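Local coordinates for protein probable fatty acyl-CoA transferase Rv3272 (Mycobacterium tuberculosis, PDB 5YIY) that binds fatty acyl-CoAs of varied chain length, palmitoyl-CoA most tightly, and is a family III CoA transferase probably involved in fatty acid metabolism, at residues Lys8-Phe13 with Val32-Glu37; Gly72-Thr77 with Ala388-Arg393. The protein carries 1 engineered substitution. All coordinates share one frame; numbering follows the deposited sequence.

Contact 1 is largely buried, while contact 2 lies at the surface of the same subunit, with about 18 Å between their centres. Both lie beside strands of the parallel sheet, on the same side of the chain's centre: 8-13 leads into strand 14-17, and segment 32-37 runs into strand 37-42, whereas 72-77 carries the outermost strand, 74-77, against the C-terminal end of the chain. Their chemistry differs accordingly. Three hydrogen bonds, two of them between backbones, join the segments of contact 1, which also meets the second subunit; contact 2 has none across it and rests on apolar side chains. They touch each other where E37 OE1 faces K74 NZ at 3.3 Å, a long and weak ion pair.

Contact 1: Lys8-Phe13 with Val32-Glu37; sequences KPLDGF and VDLGAE
K8 reaches along the end of helix 23-33. Its CB lies 3.3 Å from L34 O, CD passes 3.8 Å from G35 N and also lies near D33 O, CE stays alongside that carbonyl, and NZ hydrogen-bonds to it. The lysine chain is extended beyond CG, which spreads it over three successive residues. NZ sits 3.2 Å from D33 O but 40° above the carbonyl plane; R373 O is its other, stronger partner. The donor L10 N lies nearer the plane of its carbonyl: L10 N to L34 O is 2.9 Å, with 157° at the hydrogen. Farther along, E37 N donates to F13 O at 3.0 Å, so backbone bonds join the two segments at L10 and again at F13.

The helix terminates here in a Schellman motif, with A36 N bonded to L31 O and G35 N to V32 O, and G35, at positive phi, is the C-prime residue. Segment 8-13 lies close over this glycine, with D11 OD1 3.4 Å from G35 O, two acceptors that share no hydrogen bond. The helix and the strands beside it, 14-17 and 37-42, belong to the large Rossmann-fold domain.

Apolar contact fills in between the bonds. L10 CB meets A36 CB at 3.6 Å, and L10 CD1 lies 3.7 Å from L34 CB, the two leucine side chains crossing at a slant. With chi1 at -47°, L10 CG stands beside its own backbone N, and from there CG also approaches L34 O. L187 of helix 173-196 packs on both leucines, and from the second subunit R195 forms a cation-pi contact with F13.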
ATOM      1  N   LYS A   8     -16.909   8.772  16.102  1.00 45.16           N
ATOM      2  CA  LYS A   8     -15.844   8.414  15.207  1.00 40.65           C
ATOM      3  C   LYS A   8     -14.866   9.563  15.125  1.00 40.88           C
ATOM      4  O   LYS A   8     -15.217  10.692  15.294  1.00 34.05           O
ATOM      5  CB  LYS A   8     -16.385   8.086  13.842  1.00 38.20           C
ATOM      6  CG  LYS A   8     -17.226   6.842  13.777  1.00 36.84           C
ATOM      7  CD  LYS A   8     -17.387   6.400  12.343  1.00 37.05           C
ATOM      8  CE  LYS A   8     -18.248   5.170  12.229  1.00 37.75           C
ATOM      9  NZ  LYS A   8     -18.465   4.808  10.820  1.00 37.71           N
ATOM     10  N   PRO A   9     -13.637   9.267  14.772  1.00 38.40           N
ATOM     11  CA  PRO A   9     -12.566  10.236  14.797  1.00 37.81           C
ATOM     12  C   PRO A   9     -12.795  11.470  13.997  1.00 38.12           C
ATOM     13  O   PRO A   9     -12.285  12.482  14.366  1.00 40.00           O
ATOM     14  CB  PRO A   9     -11.420   9.452  14.218  1.00 37.01           C
ATOM     15  CG  PRO A   9     -11.664   8.090  14.692  1.00 35.66           C
ATOM     16  CD  PRO A   9     -13.126   7.912  14.571  1.00 34.72           C
ATOM     17  N   LEU A  10     -13.484  11.384  12.887  1.00 37.91           N
ATOM     18  CA  LEU A  10     -13.710  12.544  12.053  1.00 37.35           C
ATOM     19  C   LEU A  10     -15.099  13.135  12.087  1.00 40.34           C
ATOM     20  O   LEU A  10     -15.458  13.850  11.207  1.00 42.74           O
ATOM     21  CB  LEU A  10     -13.301  12.250  10.629  1.00 29.05           C
ATOM     22  CG  LEU A  10     -11.946  11.598  10.544  1.00 33.58           C
ATOM     23  CD1 LEU A  10     -11.519  11.387   9.125  1.00 31.49           C
ATOM     24  CD2 LEU A  10     -10.903  12.359  11.315  1.00 29.29           C
ATOM     25  N   ASP A  11     -15.893  12.813  13.084  1.00 43.39           N
ATOM     26  CA  ASP A  11     -17.229  13.366  13.157  1.00 44.93           C
ATOM     27  C   ASP A  11     -17.152  14.878  13.236  1.00 43.83           C
ATOM     28  O   ASP A  11     -16.525  15.423  14.093  1.00 43.37           O
ATOM     29  CB  ASP A  11     -17.922  12.864  14.411  1.00 47.54           C
ATOM     30  CG  ASP A  11     -18.523  11.512  14.252  1.00 48.93           C
ATOM     31  OD1 ASP A  11     -18.829  11.094  13.134  1.00 48.52           O
ATOM     32  OD2 ASP A  11     -18.715  10.869  15.281  1.00 49.81           O
ATOM     33  N   GLY A  12     -17.899  15.537  12.375  1.00 44.84           N
ATOM     34  CA  GLY A  12     -17.935  16.975  12.278  1.00 44.21           C
ATOM     35  C   GLY A  12     -17.026  17.632  11.275  1.00 44.38           C
ATOM     36  O   GLY A  12     -17.141  18.814  11.029  1.00 45.34           O
ATOM     37  N   PHE A  13     -16.147  16.860  10.665  1.00 40.48           N
ATOM     38  CA  PHE A  13     -15.225  17.371   9.677  1.00 37.12           C
ATOM     39  C   PHE A  13     -15.844  17.291   8.295  1.00 38.22           C
ATOM     40  O   PHE A  13     -16.617  16.432   8.028  1.00 41.62           O
ATOM     41  CB  PHE A  13     -13.934  16.585   9.731  1.00 36.85           C
ATOM     42  CG  PHE A  13     -13.059  16.926  10.886  1.00 39.34           C
ATOM     43  CD1 PHE A  13     -13.131  18.133  11.484  1.00 40.25           C
ATOM     44  CD2 PHE A  13     -12.145  16.035  11.349  1.00 37.86           C
ATOM     45  CE1 PHE A  13     -12.322  18.445  12.540  1.00 39.73           C
ATOM     46  CE2 PHE A  13     -11.329  16.334  12.401  1.00 38.16           C
ATOM     47  CZ  PHE A  13     -11.416  17.548  12.998  1.00 39.22           C
ATOM     48  N   VAL A  32     -14.552   8.692   5.009  1.00 32.75           N
ATOM     49  CA  VAL A  32     -15.973   8.430   5.211  1.00 33.16           C
ATOM     50  C   VAL A  32     -16.166   7.381   6.302  1.00 34.07           C
ATOM     51  O   VAL A  32     -16.996   7.545   7.198  1.00 39.29           O
ATOM     52  CB  VAL A  32     -16.655   7.955   3.910  1.00 34.97           C
ATOM     53  CG1 VAL A  32     -17.971   7.256   4.216  1.00 26.25           C
ATOM     54  CG2 VAL A  32     -16.884   9.126   2.974  1.00 35.19           C
ATOM     55  N   ASP A  33     -15.383   6.310   6.223  1.00 31.66           N
ATOM     56  CA  ASP A  33     -15.451   5.231   7.201  1.00 38.62           C
ATOM     57  C   ASP A  33     -15.048   5.715   8.591  1.00 40.80           C
ATOM     58  O   ASP A  33     -15.495   5.171   9.603  1.00 39.32           O
ATOM     59  CB  ASP A  33     -14.561   4.061   6.772  1.00 41.35           C
ATOM     60  CG  ASP A  33     -15.102   3.333   5.557  1.00 46.91           C
ATOM     61  OD1 ASP A  33     -16.264   3.588   5.176  1.00 50.57           O
ATOM     62  OD2 ASP A  33     -14.365   2.505   4.982  1.00 49.20           O
ATOM     63  N   LEU A  34     -14.201   6.741   8.636  1.00 37.20           N
ATOM     64  CA  LEU A  34     -13.769   7.317   9.904  1.00 36.18           C
ATOM     65  C   LEU A  34     -14.719   8.412  10.389  1.00 38.25           C
ATOM     66  O   LEU A  34     -14.447   9.077  11.388  1.00 41.87           O
ATOM     67  CB  LEU A  34     -12.347   7.867   9.784  1.00 33.17           C
ATOM     68  CG  LEU A  34     -11.256   6.835   9.485  1.00 28.71           C
ATOM     69  CD1 LEU A  34      -9.910   7.514   9.277  1.00 26.58           C
ATOM     70  CD2 LEU A  34     -11.174   5.799  10.596  1.00 27.16           C
ATOM     71  N   GLY A  35     -15.826   8.600   9.676  1.00 36.58           N
ATOM     72  CA  GLY A  35     -16.892   9.467  10.142  1.00 38.13           C
ATOM     73  C   GLY A  35     -16.969  10.857   9.535  1.00 35.48           C
ATOM     74  O   GLY A  35     -17.840  11.645   9.899  1.00 36.52           O
ATOM     75  N   ALA A  36     -16.068  11.165   8.608  1.00 33.95           N
ATOM     76  CA  ALA A  36     -16.043  12.490   7.994  1.00 34.27           C
ATOM     77  C   ALA A  36     -17.137  12.648   6.943  1.00 37.50           C
ATOM     78  O   ALA A  36     -17.534  11.679   6.295  1.00 44.36           O
ATOM     79  CB  ALA A  36     -14.681  12.761   7.375  1.00 30.64           C
ATOM     80  N   GLU A  37     -17.621  13.875   6.784  1.00 33.67           N
ATOM     81  CA  GLU A  37     -18.551  14.195   5.708  1.00 32.36           C
ATOM     82  C   GLU A  37     -17.768  14.533   4.446  1.00 32.40           C
ATOM     83  O   GLU A  37     -17.064  15.541   4.395  1.00 35.92           O
ATOM     84  CB  GLU A  37     -19.462  15.360   6.095  1.00 30.63           C
ATOM     85  CG  GLU A  37     -20.478  15.727   5.022  1.00 56.52           C
ATOM     86  CD  GLU A  37     -21.232  17.002   5.340  1.00 58.32           C
ATOM     87  OE1 GLU A  37     -22.454  17.051   5.085  1.00 58.58           O
ATOM     88  OE2 GLU A  37     -20.602  17.961   5.833  1.00 59.33           O
TER

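Contact 2: Gly72-Thr77 with Ala388-Arg393; sequences GKKSVT and AVFLAR
V76 and L391 meet tip to tip, V76 CG1 standing 3.7 Å from L391 CD2 and only slightly farther from L391 CD1. The same leucine also reaches the end of the strand, its CD1 lying 3.7 Å from the carbonyl T77 O. V76 divides its two methyls between neighbouring residues: with chi1 at 164°, CG1 is anti to the backbone N and goes to L391, while CG2 comes within 4.1 Å of F390 CB. F390 extends the contact back along the strand. Its CE2 is 4.1 Å from K74 CD, which approaches at the ring edge, near the ring plane, and the two side chains cross at about a right angle. On one face of this ring lies V389 CG1 from the same segment, 4.0 Å above the plane and over the centre.

The next shell packs against these groups. I39 of strand 37-42 touches both V76 and F390, and helix 83-93 supplies L92 against F390 and Q88 against L391. Polar bonds hold the approach to the C-terminal helix: T77 N bonds to N387 OD1, and S75 shares backbone bonds with H386. On its inner side the strand pairs with 37-42, V76 bonding to K40 and E42. The arrangement thus joins the outermost strand, 74-77, of the six-stranded parallel sheet to the short helix 387-390, as the chain's C-terminal end returns to the Rossmann-type fold of the large domain.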
ATOM      1  N   GLY A  72     -21.280   6.168   0.928  1.00 35.99           N
ATOM      2  CA  GLY A  72     -21.609   7.136   1.958  1.00 34.30           C
ATOM      3  C   GLY A  72     -21.208   8.567   1.649  1.00 35.45           C
ATOM      4  O   GLY A  72     -21.365   9.454   2.488  1.00 39.28           O
ATOM      5  N   LYS A  73     -20.688   8.797   0.448  1.00 33.27           N
ATOM      6  CA  LYS A  73     -20.286  10.138   0.041  1.00 29.84           C
ATOM      7  C   LYS A  73     -21.474  10.951  -0.461  1.00 34.13           C
ATOM      8  O   LYS A  73     -22.557  10.413  -0.690  1.00 35.01           O
ATOM      9  CB  LYS A  73     -19.212  10.077  -1.047  1.00 27.43           C
ATOM     10  CG  LYS A  73     -17.877   9.526  -0.586  1.00 29.33           C
ATOM     11  CD  LYS A  73     -16.848   9.608  -1.700  1.00 26.46           C
ATOM     12  CE  LYS A  73     -15.505   9.056  -1.258  1.00 24.93           C
ATOM     13  NZ  LYS A  73     -14.499   9.134  -2.353  1.00 23.65           N
ATOM     14  N   LYS A  74     -21.261  12.252  -0.623  1.00 36.00           N
ATOM     15  CA  LYS A  74     -22.267  13.131  -1.203  1.00 37.55           C
ATOM     16  C   LYS A  74     -21.730  13.704  -2.509  1.00 38.69           C
ATOM     17  O   LYS A  74     -20.521  13.862  -2.668  1.00 44.10           O
ATOM     18  CB  LYS A  74     -22.643  14.244  -0.224  1.00 40.90           C
ATOM     19  CG  LYS A  74     -23.015  13.729   1.157  1.00 43.33           C
ATOM     20  CD  LYS A  74     -23.703  14.790   1.998  1.00 44.00           C
ATOM     21  CE  LYS A  74     -24.113  14.227   3.349  1.00 46.75           C
ATOM     22  NZ  LYS A  74     -24.951  15.180   4.128  1.00 51.98           N
ATOM     23  N   SER A  75     -22.623  14.010  -3.445  1.00 35.97           N
ATOM     24  CA  SER A  75     -22.194  14.406  -4.782  1.00 38.30           C
ATOM     25  C   SER A  75     -22.673  15.795  -5.190  1.00 46.20           C
ATOM     26  O   SER A  75     -23.807  16.186  -4.915  1.00 49.11           O
ATOM     27  CB  SER A  75     -22.676  13.381  -5.811  1.00 38.36           C
ATOM     28  OG  SER A  75     -22.263  13.737  -7.118  1.00 39.24           O
ATOM     29  N   VAL A  76     -21.790  16.531  -5.858  1.00 46.90           N
ATOM     30  CA  VAL A  76     -22.121  17.839  -6.407  1.00 47.12           C
ATOM     31  C   VAL A  76     -21.663  17.933  -7.860  1.00 52.64           C
ATOM     32  O   VAL A  76     -20.478  17.786  -8.158  1.00 55.38           O
ATOM     33  CB  VAL A  76     -21.485  18.980  -5.588  1.00 41.17           C
ATOM     34  CG1 VAL A  76     -21.513  20.283  -6.372  1.00 45.26           C
ATOM     35  CG2 VAL A  76     -22.201  19.138  -4.254  1.00 36.66           C
ATOM     36  N   THR A  77     -22.612  18.166  -8.760  1.00 56.20           N
ATOM     37  CA  THR A  77     -22.321  18.294 -10.184  1.00 59.30           C
ATOM     38  C   THR A  77     -22.089  19.756 -10.551  1.00 61.31           C
ATOM     39  O   THR A  77     -22.873  20.627 -10.172  1.00 70.16           O
ATOM     40  CB  THR A  77     -23.463  17.704 -11.042  1.00 63.85           C
ATOM     41  OG1 THR A  77     -23.268  16.292 -11.189  1.00 67.38           O
ATOM     42  CG2 THR A  77     -23.499  18.345 -12.420  1.00 67.82           C
ATOM     43  N   ALA A 388     -28.948  20.532  -4.783  1.00 54.89           N
ATOM     44  CA  ALA A 388     -29.885  21.404  -4.149  1.00 54.97           C
ATOM     45  C   ALA A 388     -29.432  21.773  -2.769  1.00 56.35           C
ATOM     46  O   ALA A 388     -29.570  22.889  -2.353  1.00 58.75           O
ATOM     47  CB  ALA A 388     -31.237  20.736  -4.083  1.00 53.49           C
ATOM     48  N   VAL A 389     -28.932  20.819  -2.025  1.00 56.05           N
ATOM     49  CA  VAL A 389     -28.471  21.120  -0.698  1.00 54.48           C
ATOM     50  C   VAL A 389     -27.255  22.010  -0.628  1.00 54.99           C
ATOM     51  O   VAL A 389     -27.153  22.830   0.223  1.00 56.27           O
ATOM     52  CB  VAL A 389     -28.089  19.847   0.052  1.00 51.85           C
ATOM     53  CG1 VAL A 389     -27.521  20.200   1.411  1.00 50.74           C
ATOM     54  CG2 VAL A 389     -29.264  18.911   0.157  1.00 50.05           C
ATOM     55  N   PHE A 390     -26.289  21.796  -1.495  1.00 56.93           N
ATOM     56  CA  PHE A 390     -25.061  22.561  -1.400  1.00 55.46           C
ATOM     57  C   PHE A 390     -24.869  23.694  -2.351  1.00 55.64           C
ATOM     58  O   PHE A 390     -24.125  24.588  -2.076  1.00 57.97           O
ATOM     59  CB  PHE A 390     -23.858  21.642  -1.495  1.00 50.29           C
ATOM     60  CG  PHE A 390     -23.703  20.757  -0.330  1.00 47.30           C
ATOM     61  CD1 PHE A 390     -23.450  21.276   0.896  1.00 46.62           C
ATOM     62  CD2 PHE A 390     -23.827  19.419  -0.459  1.00 46.35           C
ATOM     63  CE1 PHE A 390     -23.314  20.472   1.984  1.00 45.34           C
ATOM     64  CE2 PHE A 390     -23.694  18.603   0.613  1.00 46.13           C
ATOM     65  CZ  PHE A 390     -23.436  19.130   1.842  1.00 44.80           C
ATOM     66  N   LEU A 391     -25.584  23.699  -3.453  1.00 55.77           N
ATOM     67  CA  LEU A 391     -25.434  24.775  -4.410  1.00 56.88           C
ATOM     68  C   LEU A 391     -26.443  25.899  -4.183  1.00 63.79           C
ATOM     69  O   LEU A 391     -26.542  26.837  -4.946  1.00 65.26           O
ATOM     70  CB  LEU A 391     -25.334  24.279  -5.838  1.00 54.11           C
ATOM     71  CG  LEU A 391     -24.255  23.219  -6.028  1.00 49.10           C
ATOM     72  CD1 LEU A 391     -24.146  22.764  -7.455  1.00 46.85           C
ATOM     73  CD2 LEU A 391     -22.908  23.621  -5.485  1.00 45.51           C
ATOM     74  N   ALA A 392     -27.231  25.727  -3.134  1.00 66.36           N
ATOM     75  CA  ALA A 392     -28.101  26.722  -2.605  1.00 69.29           C
ATOM     76  C   ALA A 392     -29.132  27.273  -3.527  1.00 73.77           C
ATOM     77  O   ALA A 392     -29.889  26.519  -4.098  1.00 72.60           O
ATOM     78  CB  ALA A 392     -27.258  27.818  -1.965  1.00 69.52           C
ATOM     79  N   ARG A 393     -29.108  28.601  -3.651  1.00 81.97           N
ATOM     80  CA  ARG A 393     -30.049  29.427  -4.371  1.00 90.80           C
ATOM     81  C   ARG A 393     -31.404  29.198  -3.747  1.00 95.43           C
ATOM     82  O   ARG A 393     -32.374  28.956  -4.427  1.00 99.82           O
ATOM     83  CB  ARG A 393     -30.029  29.168  -5.878  1.00 92.50           C
TER